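Local coordinates for protein diol-dehydratase (Roseburia inulinivorans, PDB 5I2A) that dehydrates 1,2-propanediol as a glycyl radical enzyme of the B12-independent type, at residues A[9-15]-A[313-318]; A[150-154]-A[457-461]; A[250-255]-A[267-272]; A[470-474]-A[602-606]. One frame throughout, in Å; residues are numbered along the deposited sequence. Where two conformers were deposited one is given.

Contact 1: A[9-15]-A[313-318]; sequences IAKSDRI and QELIDC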
loop_
_atom_site.group_PDB
_atom_site.type_symbol
_atom_site.label_atom_id
_atom_site.label_comp_id
_atom_site.label_asym_id
_atom_site.label_seq_id
_atom_site.Cartn_x
_atom_site.Cartn_y
_atom_site.Cartn_z
ATOM N N ILE A 9 52.944 0.628 1.018
ATOM C CA ILE A 9 53.134 0.330 2.431
ATOM C C ILE A 9 53.206 -1.184 2.634
ATOM O O ILE A 9 52.559 -1.937 1.912
ATOM C CB ILE A 9 51.995 0.945 3.263
ATOM C CG1 ILE A 9 52.015 2.468 3.115
ATOM C CG2 ILE A 9 52.109 0.570 4.712
ATOM C CD1 ILE A 9 50.743 3.140 3.576
ATOM N N ALA A 10 54.019 -1.633 3.587
ATOM C CA ALA A 10 54.267 -3.060 3.766
ATOM C C ALA A 10 53.005 -3.810 4.166
ATOM O O ALA A 10 52.071 -3.237 4.730
ATOM C CB ALA A 10 55.366 -3.292 4.810
ATOM N N LYS A 11 52.998 -5.096 3.856
ATOM C CA LYS A 11 51.898 -5.976 4.176
ATOM C C LYS A 11 52.157 -6.742 5.473
ATOM O O LYS A 11 53.171 -7.418 5.600
ATOM C CB LYS A 11 51.661 -6.954 3.021
ATOM C CG LYS A 11 50.568 -7.998 3.299
ATOM C CD LYS A 11 50.169 -8.746 2.034
ATOM C CE LYS A 11 50.577 -10.191 2.073
ATOM N NZ LYS A 11 49.698 -11.034 1.221
ATOM N N SER A 12 51.230 -6.641 6.418
ATOM C CA SER A 12 51.291 -7.409 7.661
ATOM C C SER A 12 51.114 -8.913 7.436
ATOM O O SER A 12 50.387 -9.334 6.533
ATOM C CB SER A 12 50.230 -6.910 8.639
ATOM O OG SER A 12 50.071 -7.804 9.727
ATOM N N ASP A 13 51.765 -9.716 8.276
ATOM C CA ASP A 13 51.709 -11.169 8.137
ATOM C C ASP A 13 50.336 -11.709 8.539
ATOM O O ASP A 13 49.996 -12.852 8.237
ATOM C CB ASP A 13 52.818 -11.845 8.968
ATOM C CG ASP A 13 52.650 -11.644 10.472
ATOM O OD1 ASP A 13 52.257 -10.539 10.905
ATOM O OD2 ASP A 13 52.916 -12.601 11.227
ATOM N N ARG A 14 49.553 -10.876 9.216
ATOM C CA ARG A 14 48.177 -11.228 9.585
ATOM C C ARG A 14 47.308 -11.523 8.357
ATOM O O ARG A 14 46.482 -12.427 8.373
ATOM C CB ARG A 14 47.545 -10.084 10.394
ATOM C CG ARG A 14 46.135 -10.352 10.924
ATOM C CD ARG A 14 45.473 -9.052 11.372
ATOM N NE ARG A 14 46.380 -8.213 12.155
ATOM C CZ ARG A 14 46.442 -8.206 13.482
ATOM N NH1 ARG A 14 45.641 -8.987 14.195
ATOM N NH2 ARG A 14 47.305 -7.417 14.100
ATOM N N ILE A 15 47.514 -10.753 7.293
ATOM C CA ILE A 15 46.594 -10.749 6.158
ATOM C C ILE A 15 46.430 -12.121 5.503
ATOM O O ILE A 15 45.318 -12.588 5.313
ATOM C CB ILE A 15 47.040 -9.719 5.092
ATOM C CG1 ILE A 15 47.149 -8.331 5.725
ATOM C CG2 ILE A 15 46.083 -9.713 3.899
ATOM C CD1 ILE A 15 45.979 -7.941 6.631
ATOM N N GLN A 313 47.329 0.842 6.666
ATOM C CA GLN A 313 47.306 -0.109 5.562
ATOM C C GLN A 313 46.786 -1.447 6.053
ATOM O O GLN A 313 46.014 -2.111 5.364
ATOM C CB GLN A 313 48.693 -0.292 4.939
ATOM C CG GLN A 313 48.690 -1.180 3.694
ATOM C CD GLN A 313 47.985 -0.510 2.509
ATOM O OE1 GLN A 313 48.364 0.580 2.078
ATOM N NE2 GLN A 313 46.947 -1.158 1.995
ATOM N N GLU A 314 47.208 -1.840 7.250
ATOM C CA GLU A 314 46.769 -3.107 7.808
ATOM C C GLU A 314 45.252 -3.103 8.027
ATOM O O GLU A 314 44.573 -4.095 7.752
ATOM C CB GLU A 314 47.489 -3.410 9.125
ATOM C CG GLU A 314 47.233 -4.834 9.621
ATOM C CD GLU A 314 48.006 -5.168 10.895
ATOM O OE1 GLU A 314 48.398 -4.233 11.611
ATOM O OE2 GLU A 314 48.201 -6.362 11.180
ATOM N N LEU A 315 44.729 -1.984 8.520
ATOM C CA LEU A 315 43.289 -1.848 8.740
ATOM C C LEU A 315 42.517 -1.946 7.418
ATOM O O LEU A 315 41.514 -2.643 7.325
ATOM C CB LEU A 315 42.971 -0.529 9.439
ATOM C CG LEU A 315 43.345 -0.415 10.922
ATOM C CD1 LEU A 315 43.238 1.030 11.392
ATOM C CD2 LEU A 315 42.493 -1.327 11.799
ATOM N N ILE A 316 42.999 -1.247 6.397
ATOM C CA ILE A 316 42.359 -1.274 5.095
ATOM C C ILE A 316 42.412 -2.690 4.508
ATOM O O ILE A 316 41.413 -3.191 3.977
ATOM C CB ILE A 316 43.011 -0.264 4.140
ATOM C CG1 ILE A 316 42.771 1.160 4.652
ATOM C CG2 ILE A 316 42.458 -0.426 2.741
ATOM C CD1 ILE A 316 43.519 2.243 3.863
ATOM N N ASP A 317 43.569 -3.341 4.629
ATOM C CA ASP A 317 43.705 -4.724 4.198
ATOM C C ASP A 317 42.675 -5.616 4.904
ATOM O O ASP A 317 42.084 -6.511 4.295
ATOM C CB ASP A 317 45.120 -5.255 4.463
ATOM C CG ASP A 317 46.173 -4.631 3.552
ATOM O OD1 ASP A 317 45.818 -3.859 2.635
ATOM O OD2 ASP A 317 47.369 -4.918 3.757
ATOM N N CYS A 318 42.473 -5.369 6.194
ATOM C CA CYS A 318 41.493 -6.133 6.959
ATOM C C CYS A 318 40.068 -5.931 6.402
ATOM O O CYS A 318 39.292 -6.880 6.322
ATOM C CB CYS A 318 41.556 -5.754 8.441
ATOM S SG CYS A 318 42.949 -6.531 9.362
HETATM O O HOH W 1 50.334 1.403 0.197
HETATM O O HOH W 2 48.767 -5.170 6.197
HETATM O O HOH W 3 49.019 -4.585 14.145
#

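Contact 2: A[150-154]-A[457-461]; sequences KHNFF and NMCRP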
loop_
_atom_site.group_PDB
_atom_site.type_symbol
_atom_site.label_atom_id
_atom_site.label_comp_id
_atom_site.label_asym_id
_atom_site.label_seq_id
_atom_site.Cartn_x
_atom_site.Cartn_y
_atom_site.Cartn_z
ATOM N N LYS A 150 9.139 -16.782 -20.482
ATOM C CA LYS A 150 9.139 -18.220 -20.739
ATOM C C LYS A 150 9.954 -18.527 -22.001
ATOM O O LYS A 150 10.631 -19.542 -22.087
ATOM C CB LYS A 150 7.697 -18.728 -20.867
ATOM C CG LYS A 150 7.546 -20.214 -21.169
ATOM C CD LYS A 150 6.065 -20.617 -21.164
ATOM C CE LYS A 150 5.679 -21.434 -22.394
ATOM N NZ LYS A 150 6.519 -22.658 -22.564
ATOM N N HIS A 151 9.923 -17.608 -22.953
ATOM C CA HIS A 151 10.695 -17.761 -24.175
ATOM C C HIS A 151 12.017 -16.990 -24.137
ATOM O O HIS A 151 12.642 -16.740 -25.176
ATOM C CB HIS A 151 9.839 -17.339 -25.367
ATOM C CG HIS A 151 8.712 -18.285 -25.642
ATOM N ND1 HIS A 151 8.858 -19.401 -26.439
ATOM C CD2 HIS A 151 7.433 -18.305 -25.195
ATOM C CE1 HIS A 151 7.710 -20.056 -26.488
ATOM N NE2 HIS A 151 6.826 -19.408 -25.748
ATOM N N ASN A 152 12.429 -16.622 -22.926
ATOM C CA ASN A 152 13.771 -16.097 -22.677
ATOM C C ASN A 152 14.153 -14.840 -23.469
ATOM O O ASN A 152 15.300 -14.697 -23.889
ATOM C CB ASN A 152 14.802 -17.194 -22.949
ATOM C CG ASN A 152 14.555 -18.429 -22.115
ATOM O OD1 ASN A 152 14.285 -18.333 -20.926
ATOM N ND2 ASN A 152 14.621 -19.592 -22.740
ATOM N N PHE A 153 13.205 -13.930 -23.667
ATOM C CA PHE A 153 13.553 -12.630 -24.234
ATOM C C PHE A 153 14.365 -11.825 -23.230
ATOM O O PHE A 153 15.276 -11.099 -23.613
ATOM C CB PHE A 153 12.302 -11.858 -24.664
ATOM C CG PHE A 153 11.701 -12.387 -25.924
ATOM C CD1 PHE A 153 12.144 -11.940 -27.149
ATOM C CD2 PHE A 153 10.735 -13.372 -25.884
ATOM C CE1 PHE A 153 11.618 -12.453 -28.309
ATOM C CE2 PHE A 153 10.193 -13.885 -27.045
ATOM C CZ PHE A 153 10.631 -13.434 -28.253
ATOM N N PHE A 154 14.020 -11.968 -21.949
ATOM C CA PHE A 154 14.692 -11.268 -20.868
ATOM C C PHE A 154 14.466 -12.013 -19.551
ATOM O O PHE A 154 13.549 -12.815 -19.444
ATOM C CB PHE A 154 14.189 -9.809 -20.750
ATOM C CG PHE A 154 12.701 -9.694 -20.508
ATOM C CD1 PHE A 154 12.182 -9.779 -19.223
ATOM C CD2 PHE A 154 11.826 -9.511 -21.566
ATOM C CE1 PHE A 154 10.817 -9.681 -18.993
ATOM C CE2 PHE A 154 10.450 -9.415 -21.344
ATOM C CZ PHE A 154 9.945 -9.509 -20.064
ATOM N N ASN A 457 18.003 -10.028 -23.798
ATOM C CA ASN A 457 18.742 -10.647 -24.897
ATOM C C ASN A 457 18.348 -10.013 -26.233
ATOM O O ASN A 457 17.289 -10.318 -26.771
ATOM C CB ASN A 457 18.481 -12.165 -24.916
ATOM C CG ASN A 457 19.379 -12.911 -25.902
ATOM O OD1 ASN A 457 19.877 -12.333 -26.866
ATOM N ND2 ASN A 457 19.595 -14.202 -25.645
ATOM N N MET A 458 19.200 -9.147 -26.769
ATOM C CA MET A 458 18.876 -8.443 -28.009
ATOM C C MET A 458 18.882 -9.382 -29.218
ATOM O O MET A 458 18.364 -9.023 -30.265
ATOM C CB MET A 458 19.844 -7.268 -28.256
ATOM C CG MET A 458 19.893 -6.235 -27.114
ATOM S SD MET A 458 21.181 -4.984 -27.341
ATOM C CE MET A 458 20.764 -4.401 -28.968
ATOM N N CYS A 459 19.442 -10.581 -29.075
ATOM C CA CYS A 459 19.392 -11.557 -30.163
ATOM C C CYS A 459 18.034 -12.266 -30.302
ATOM O O CYS A 459 17.709 -12.779 -31.376
ATOM C CB CYS A 459 20.486 -12.620 -29.984
ATOM S SG CYS A 459 22.153 -11.994 -30.143
ATOM N N ARG A 460 17.259 -12.349 -29.222
ATOM C CA ARG A 460 16.008 -13.097 -29.332
ATOM C C ARG A 460 14.983 -12.375 -30.239
ATOM O O ARG A 460 14.360 -13.031 -31.068
ATOM C CB ARG A 460 15.433 -13.410 -27.950
ATOM C CG ARG A 460 16.294 -14.422 -27.158
ATOM C CD ARG A 460 15.553 -15.764 -26.941
ATOM N NE ARG A 460 15.424 -16.463 -28.195
ATOM C CZ ARG A 460 14.464 -17.309 -28.538
ATOM N NH1 ARG A 460 13.472 -17.629 -27.713
ATOM N NH2 ARG A 460 14.520 -17.844 -29.746
ATOM N N PRO A 461 14.834 -11.034 -30.114
ATOM C CA PRO A 461 14.003 -10.334 -31.101
ATOM C C PRO A 461 14.498 -10.498 -32.537
ATOM O O PRO A 461 13.673 -10.483 -33.448
ATOM C CB PRO A 461 14.103 -8.864 -30.661
ATOM C CG PRO A 461 14.268 -8.958 -29.186
ATOM C CD PRO A 461 15.244 -10.117 -29.036
HETATM O O HOH W 4 17.943 -15.263 -23.489
#

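Contact 3: A[250-255]-A[267-272]; sequences VCKNVP and QSFWFI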
loop_
_atom_site.group_PDB
_atom_site.type_symbol
_atom_site.label_atom_id
_atom_site.label_comp_id
_atom_site.label_asym_id
_atom_site.label_seq_id
_atom_site.Cartn_x
_atom_site.Cartn_y
_atom_site.Cartn_z
ATOM N N VAL A 250 36.341 0.471 20.503
ATOM C CA VAL A 250 35.879 0.988 19.218
ATOM C C VAL A 250 34.375 0.712 19.025
ATOM O O VAL A 250 33.613 1.607 18.682
ATOM C CB VAL A 250 36.686 0.373 18.054
ATOM C CG1 VAL A 250 35.975 0.603 16.732
ATOM C CG2 VAL A 250 38.099 0.958 18.025
ATOM N N CYS A 251 33.956 -0.520 19.282
ATOM C CA CYS A 251 32.571 -0.911 19.030
ATOM C C CYS A 251 31.573 -0.285 20.005
ATOM O O CYS A 251 30.373 -0.258 19.726
ATOM C CB CYS A 251 32.433 -2.425 19.058
ATOM S SG CYS A 251 33.289 -3.251 17.686
ATOM N N LYS A 252 32.060 0.212 21.140
ATOM C CA LYS A 252 31.207 0.977 22.046
ATOM C C LYS A 252 30.977 2.396 21.548
ATOM O O LYS A 252 30.048 3.053 21.989
ATOM C CB LYS A 252 31.804 1.050 23.454
ATOM C CG LYS A 252 31.687 -0.206 24.286
ATOM C CD LYS A 252 32.330 0.052 25.651
ATOM C CE LYS A 252 32.685 -1.231 26.368
ATOM N NZ LYS A 252 31.488 -1.925 26.920
ATOM N N ASN A 253 31.833 2.876 20.648
ATOM C CA ASN A 253 31.689 4.239 20.139
ATOM C C ASN A 253 31.028 4.309 18.766
ATOM O O ASN A 253 30.240 5.218 18.509
ATOM C CB ASN A 253 33.048 4.949 20.076
ATOM C CG ASN A 253 32.916 6.470 20.117
ATOM O OD1 ASN A 253 32.379 7.020 21.081
ATOM N ND2 ASN A 253 33.425 7.155 19.089
ATOM N N VAL A 254 31.349 3.371 17.879
ATOM C CA VAL A 254 30.822 3.443 16.514
ATOM C C VAL A 254 29.977 2.207 16.176
ATOM O O VAL A 254 30.238 1.113 16.649
ATOM C CB VAL A 254 31.956 3.637 15.458
ATOM C CG1 VAL A 254 32.650 4.985 15.647
ATOM C CG2 VAL A 254 32.955 2.499 15.491
ATOM N N PRO A 255 28.945 2.387 15.344
ATOM C CA PRO A 255 28.627 3.615 14.624
ATOM C C PRO A 255 27.643 4.546 15.348
ATOM O O PRO A 255 27.126 5.451 14.704
ATOM C CB PRO A 255 28.014 3.081 13.332
ATOM C CG PRO A 255 27.296 1.880 13.773
ATOM C CD PRO A 255 28.072 1.281 14.918
ATOM N N GLN A 267 35.824 0.673 11.287
ATOM C CA GLN A 267 34.873 -0.218 11.927
ATOM C C GLN A 267 33.445 0.260 11.699
ATOM O O GLN A 267 32.557 -0.549 11.484
ATOM C CB GLN A 267 35.151 -0.325 13.425
ATOM C CG GLN A 267 34.251 -1.302 14.171
ATOM C CD GLN A 267 34.381 -2.716 13.684
ATOM O OE1 GLN A 267 35.396 -3.395 13.929
ATOM N NE2 GLN A 267 33.353 -3.185 12.983
ATOM N N SER A 268 33.249 1.573 11.761
ATOM C CA SER A 268 31.950 2.179 11.528
ATOM C C SER A 268 31.493 1.913 10.095
ATOM O O SER A 268 30.383 1.462 9.871
ATOM C CB SER A 268 31.998 3.680 11.788
ATOM O OG SER A 268 30.699 4.213 11.790
ATOM N N PHE A 269 32.364 2.198 9.140
ATOM C CA PHE A 269 32.127 1.836 7.763
ATOM C C PHE A 269 31.731 0.371 7.629
ATOM O O PHE A 269 30.724 0.062 6.984
ATOM C CB PHE A 269 33.353 2.097 6.899
ATOM C CG PHE A 269 33.331 1.345 5.611
ATOM C CD1 PHE A 269 32.605 1.823 4.536
ATOM C CD2 PHE A 269 33.994 0.140 5.483
ATOM C CE1 PHE A 269 32.558 1.131 3.355
ATOM C CE2 PHE A 269 33.951 -0.557 4.298
ATOM C CZ PHE A 269 33.230 -0.057 3.231
ATOM N N TRP A 270 32.507 -0.528 8.229
ATOM C CA TRP A 270 32.251 -1.946 8.008
ATOM C C TRP A 270 30.884 -2.364 8.570
ATOM O O TRP A 270 30.174 -3.113 7.933
ATOM C CB TRP A 270 33.335 -2.858 8.602
ATOM C CG TRP A 270 32.940 -4.300 8.411
ATOM C CD1 TRP A 270 32.575 -5.188 9.372
ATOM C CD2 TRP A 270 32.777 -4.979 7.154
ATOM N NE1 TRP A 270 32.234 -6.394 8.797
ATOM C CE2 TRP A 270 32.342 -6.284 7.436
ATOM C CE3 TRP A 270 32.971 -4.605 5.816
ATOM C CZ2 TRP A 270 32.085 -7.218 6.434
ATOM C CZ3 TRP A 270 32.730 -5.534 4.821
ATOM C CH2 TRP A 270 32.294 -6.827 5.135
ATOM N N PHE A 271 30.528 -1.893 9.757
ATOM C CA PHE A 271 29.216 -2.223 10.326
ATOM C C PHE A 271 28.079 -1.790 9.382
ATOM O O PHE A 271 27.121 -2.522 9.190
ATOM C CB PHE A 271 29.050 -1.581 11.711
ATOM C CG PHE A 271 29.614 -2.419 12.848
ATOM C CD1 PHE A 271 29.468 -3.798 12.856
ATOM C CD2 PHE A 271 30.297 -1.821 13.896
ATOM C CE1 PHE A 271 29.980 -4.567 13.899
ATOM C CE2 PHE A 271 30.813 -2.582 14.945
ATOM C CZ PHE A 271 30.660 -3.948 14.950
ATOM N N ILE A 272 28.207 -0.620 8.772
ATOM C CA ILE A 272 27.182 -0.162 7.846
ATOM C C ILE A 272 27.155 -1.069 6.610
ATOM O O ILE A 272 26.088 -1.538 6.213
ATOM C CB ILE A 272 27.389 1.304 7.426
ATOM C CG1 ILE A 272 27.301 2.222 8.648
ATOM C CG2 ILE A 272 26.352 1.699 6.399
ATOM C CD1 ILE A 272 25.990 2.058 9.465
#

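Contact 4: A[470-474]-A[602-606]; sequences YDNGE and DIAMQ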
loop_
_atom_site.group_PDB
_atom_site.type_symbol
_atom_site.label_atom_id
_atom_site.label_comp_id
_atom_site.label_asym_id
_atom_site.label_seq_id
_atom_site.Cartn_x
_atom_site.Cartn_y
_atom_site.Cartn_z
ATOM N N TYR A 470 7.395 -16.718 -33.885
ATOM C CA TYR A 470 7.150 -18.060 -33.373
ATOM C C TYR A 470 8.397 -18.617 -32.709
ATOM O O TYR A 470 9.527 -18.312 -33.101
ATOM C CB TYR A 470 6.689 -19.006 -34.485
ATOM C CG TYR A 470 5.241 -18.805 -34.875
ATOM C CD1 TYR A 470 4.873 -17.761 -35.704
ATOM C CD2 TYR A 470 4.246 -19.649 -34.394
ATOM C CE1 TYR A 470 3.549 -17.559 -36.054
ATOM C CE2 TYR A 470 2.917 -19.458 -34.738
ATOM C CZ TYR A 470 2.580 -18.413 -35.569
ATOM O OH TYR A 470 1.275 -18.206 -35.922
ATOM N N ASP A 471 8.182 -19.434 -31.695
ATOM C CA ASP A 471 9.276 -20.094 -31.016
ATOM C C ASP A 471 8.843 -21.526 -30.774
ATOM O O ASP A 471 7.846 -21.771 -30.099
ATOM C CB ASP A 471 9.622 -19.385 -29.705
ATOM C CG ASP A 471 10.898 -19.904 -29.072
ATOM O OD1 ASP A 471 11.847 -20.208 -29.815
ATOM O OD2 ASP A 471 10.949 -20.012 -27.832
ATOM N N ASN A 472 9.570 -22.464 -31.364
ATOM C CA ASN A 472 9.244 -23.874 -31.221
ATOM C C ASN A 472 7.771 -24.192 -31.476
ATOM O O ASN A 472 7.145 -24.923 -30.714
ATOM C CB ASN A 472 9.637 -24.366 -29.830
ATOM C CG ASN A 472 10.291 -25.723 -29.873
ATOM O OD1 ASN A 472 10.966 -26.060 -30.849
ATOM N ND2 ASN A 472 10.048 -26.539 -28.843
ATOM N N GLY A 473 7.215 -23.613 -32.535
ATOM C CA GLY A 473 5.854 -23.916 -32.936
ATOM C C GLY A 473 4.748 -23.088 -32.303
ATOM O O GLY A 473 3.618 -23.134 -32.762
ATOM N N GLU A 474 5.047 -22.341 -31.249
ATOM C CA GLU A 474 4.021 -21.483 -30.657
ATOM C C GLU A 474 4.317 -19.994 -30.818
ATOM O O GLU A 474 5.465 -19.588 -30.987
ATOM C CB GLU A 474 3.833 -21.824 -29.180
ATOM C CG GLU A 474 5.059 -22.381 -28.495
ATOM C CD GLU A 474 4.730 -23.058 -27.172
ATOM O OE1 GLU A 474 5.650 -23.630 -26.546
ATOM O OE2 GLU A 474 3.550 -23.017 -26.760
ATOM N N ASP A 602 13.896 -29.225 -27.212
ATOM C CA ASP A 602 12.898 -28.315 -27.766
ATOM C C ASP A 602 11.934 -29.057 -28.690
ATOM O O ASP A 602 10.718 -28.980 -28.541
ATOM C CB ASP A 602 13.553 -27.173 -28.545
ATOM C CG ASP A 602 14.136 -26.090 -27.647
ATOM O OD1 ASP A 602 13.831 -26.045 -26.440
ATOM O OD2 ASP A 602 14.908 -25.273 -28.174
ATOM N N ILE A 603 12.496 -29.763 -29.660
ATOM C CA ILE A 603 11.696 -30.500 -30.626
ATOM C C ILE A 603 10.907 -31.630 -29.951
ATOM O O ILE A 603 9.756 -31.890 -30.304
ATOM C CB ILE A 603 12.589 -31.042 -31.744
ATOM C CG1 ILE A 603 13.149 -29.861 -32.536
ATOM C CG2 ILE A 603 11.813 -31.960 -32.667
ATOM C CD1 ILE A 603 14.253 -30.225 -33.478
ATOM N N ALA A 604 11.517 -32.273 -28.961
ATOM C CA ALA A 604 10.837 -33.301 -28.187
ATOM C C ALA A 604 9.602 -32.712 -27.520
ATOM O O ALA A 604 8.530 -33.318 -27.557
ATOM C CB ALA A 604 11.760 -33.901 -27.145
ATOM N N MET A 605 9.752 -31.531 -26.924
ATOM C CA MET A 605 8.635 -30.878 -26.247
ATOM C C MET A 605 7.571 -30.435 -27.242
ATOM O O MET A 605 6.378 -30.547 -26.971
ATOM C CB MET A 605 9.115 -29.682 -25.422
ATOM C CG MET A 605 10.008 -30.069 -24.264
ATOM S SD MET A 605 9.182 -31.035 -22.989
ATOM C CE MET A 605 8.178 -29.765 -22.209
ATOM N N GLN A 606 8.006 -29.943 -28.397
ATOM C CA GLN A 606 7.071 -29.530 -29.430
ATOM C C GLN A 606 6.239 -30.708 -29.940
ATOM O O GLN A 606 5.033 -30.585 -30.126
ATOM C CB GLN A 606 7.803 -28.878 -30.594
ATOM C CG GLN A 606 6.867 -28.492 -31.716
ATOM C CD GLN A 606 7.532 -27.635 -32.763
ATOM O OE1 GLN A 606 8.704 -27.292 -32.643
ATOM N NE2 GLN A 606 6.783 -27.279 -33.799
#

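Contact 1: A[9-15]-A[313-318]
Glu-314 OE2 is the busiest acceptor. It takes Ser-12 OG at 2.8 Å and Arg-14 NE at 2.8 Å, the latter as a salt bridge; a weak bond from Arg-14 NH2 to this OE2 (3.2 Å) adds to it. Arg-14 NH2 also pairs with Glu-243, and its NH1 donates to Glu-71 O. Glu-314 OE1 receives water 3 at 2.6 Å. Asp-317 is equally well served: OD1 accepts from Gln-313 NE2 at 3.0 Å, while OD2 binds His-373 and water 2, which passes the link on to Ser-12 N. Gln-313 NE2 also donates to Met-366 O. Water 1 joins Ile-9 N to Gln-313 OE1. Lys-11 NZ turns to His-373 O. Apolar contacts fill in at both ends: Ile-9 CG2 on Gln-313 CB (3.5 Å) and Ile-15 CD1 on Asp-317 CB (3.6 Å) and Cys-318 SG (4.3 Å). Ser-12 OG also accepts from Arg-14 N at 3.2 Å. Ser-12 thus makes a capping bond at the turn into helix 14-22, and through Glu-314 ties that turn to helix 309-323.

Contact 2: A[150-154]-A[457-461]
Arg-460 bends sharply to make this contact. Its chi1 is m, chi2 lies between wells at -113° and chi3 is p. The bent chain passes beside Asn-152, with Arg-460 CD 3.2 Å from Asn-152 O, and brings Arg-460 NH1 to His-151 O at 2.8 Å. NH2 is held by a salt bridge to Glu-463. The Phe-153 side chain, with chi1 m, packs by CD1 on Arg-460 CB (3.7 Å) and on Pro-461 CD (4.1 Å). The guanidinium lies above this ring, but the 5.7 Å from Arg-460 CZ to the Phe-153 ring centroid allows at most a weak cation-pi attraction. Helix 143-150 ends here in a Schellman motif, with Asn-152 (positive phi) as its C-prime residue; the His-151 and Asn-152 carbonyls lie just at this end. The chain then enters strand 154-155, which pairs antiparallel with 454-457; Asn-457 N donates to Phe-153 O at 2.9 Å. Asn-457 has chi1 t. That places Asn-457 OD1 2.9 Å from Cys-459 N, a capping bond ahead of helix 459-467. Its ND2 faces the other way, to Thr-706 and to water 4, which donates to Asn-152 O. Phe-154, with chi1 p, packs against Thr-145, Ala-148 and Met-149 instead. The His-151 ring, with chi1 m, directs ND1 to Asp-471.

Contact 3: A[250-255]-A[267-272]
A helix-loop-helix unit in the helical part of the glycyl radical enzyme fold is closed here. The end of helix 238-253 and the loop after it lean on helix 262-279. Two neighbouring hollows on the second helix receive the loop residues. The Val-254 side chain fits between Gln-267 and Ser-268, and only its carbonyl O comes near Phe-271 CD2. Val-254 CB is 3.7 Å from Ser-268 CB, and Val-254 CG2 is 4.1 Å from Gln-267 CB. Pro-255 fills the next hollow, between Ser-268, Phe-271 and Ile-272. The small Ser-268 makes the floor of both and allows a close approach: the CA atoms of Pro-255 and Ser-268 are 4.8 Å apart. The peptide bond between Val-254 and Pro-255 is cis. Pro-255 CD meets Phe-271 CD2 at 4.0 Å, and Pro-255 CB touches Ser-268 OG at 3.3 Å. One turn earlier, in helix 238-253, Val-250 CG1 presses on Gln-267 CB at 3.5 Å. The Gln-267 amide bonds elsewhere, to Val-75 O. Helix 171-190 covers Pro-255 and Ser-268, and Ala-221 of helix 200-233 touches Pro-255 and Phe-271. The Phe-271 ring is itself a bump, reaching Cys-251 with its edge. Cys-251 SG lies 4.9 Å from the Phe-271 ring centroid, 80° off the ring normal, and 3.8 Å from Phe-271 CE2.

Contact 4: A[470-474]-A[602-606]
The tip of a beta-hairpin with a two-residue loop (strands 470-471 and 474-475) rests on the side of helix 597-613 at the protein surface. Backbone bonds shape the tip. Asp-471 N donates to Glu-474 O at 2.8 Å, and Glu-474 N donates to Asp-471 O at 3.1 Å. Between them Asn-472 and Gly-473 form a type I' turn, for which Asn-Gly is a classic sequence. Both have positive phi. At the backbone angles of Gly-473 a CB would be jammed against the carbonyl O of Asn-472, which alone calls for glycine.

Van der Waals contact is slight, and the two segments bury 204 Å² in all. Asn-472 carries most of it on the hairpin side. Asn-472 ND2 is 3.6 Å from Asp-602 CB. Gly-473 lies beside the extended Gln-606 side chain (chi1 and chi2 both t), which reaches the turn. On the far side of the helix, Ile-603 and Ala-604 pack on helix 620-632.

One short hydrogen bond runs from the Asn-472 side chain to the helix. Asn-472 has chi1 at -138°, between wells. Asp-602 O accepts from Asn-472 ND2 at 2.5 Å, and also from Gln-606 N at 2.9 Å within the helix.

In the fold
The contacts form two pairs on opposite sides of the chain's centre. Contacts 1 and 3 have centres 19 Å apart and nearest atoms about 7 Å apart. Contact 3 is nested within the loop closed by contact 1, and helix 309-323 of contact 1 packs on helix 262-279 of contact 3. Contacts 2 and 4 have centres 15 Å apart and touch. Asp-471 OD2 takes a probable hydrogen bond from His-151 ND1 (2.6 Å) and makes a long, weak ion pair with Arg-460 NH1 (3.5 Å). Helix 459-467, entered in contact 2, is followed in the chain by strand 470-471 of contact 4. Contacts 1 and 2 are 46 Å apart between centres. None of the four includes Gly-817, the predicted radical site.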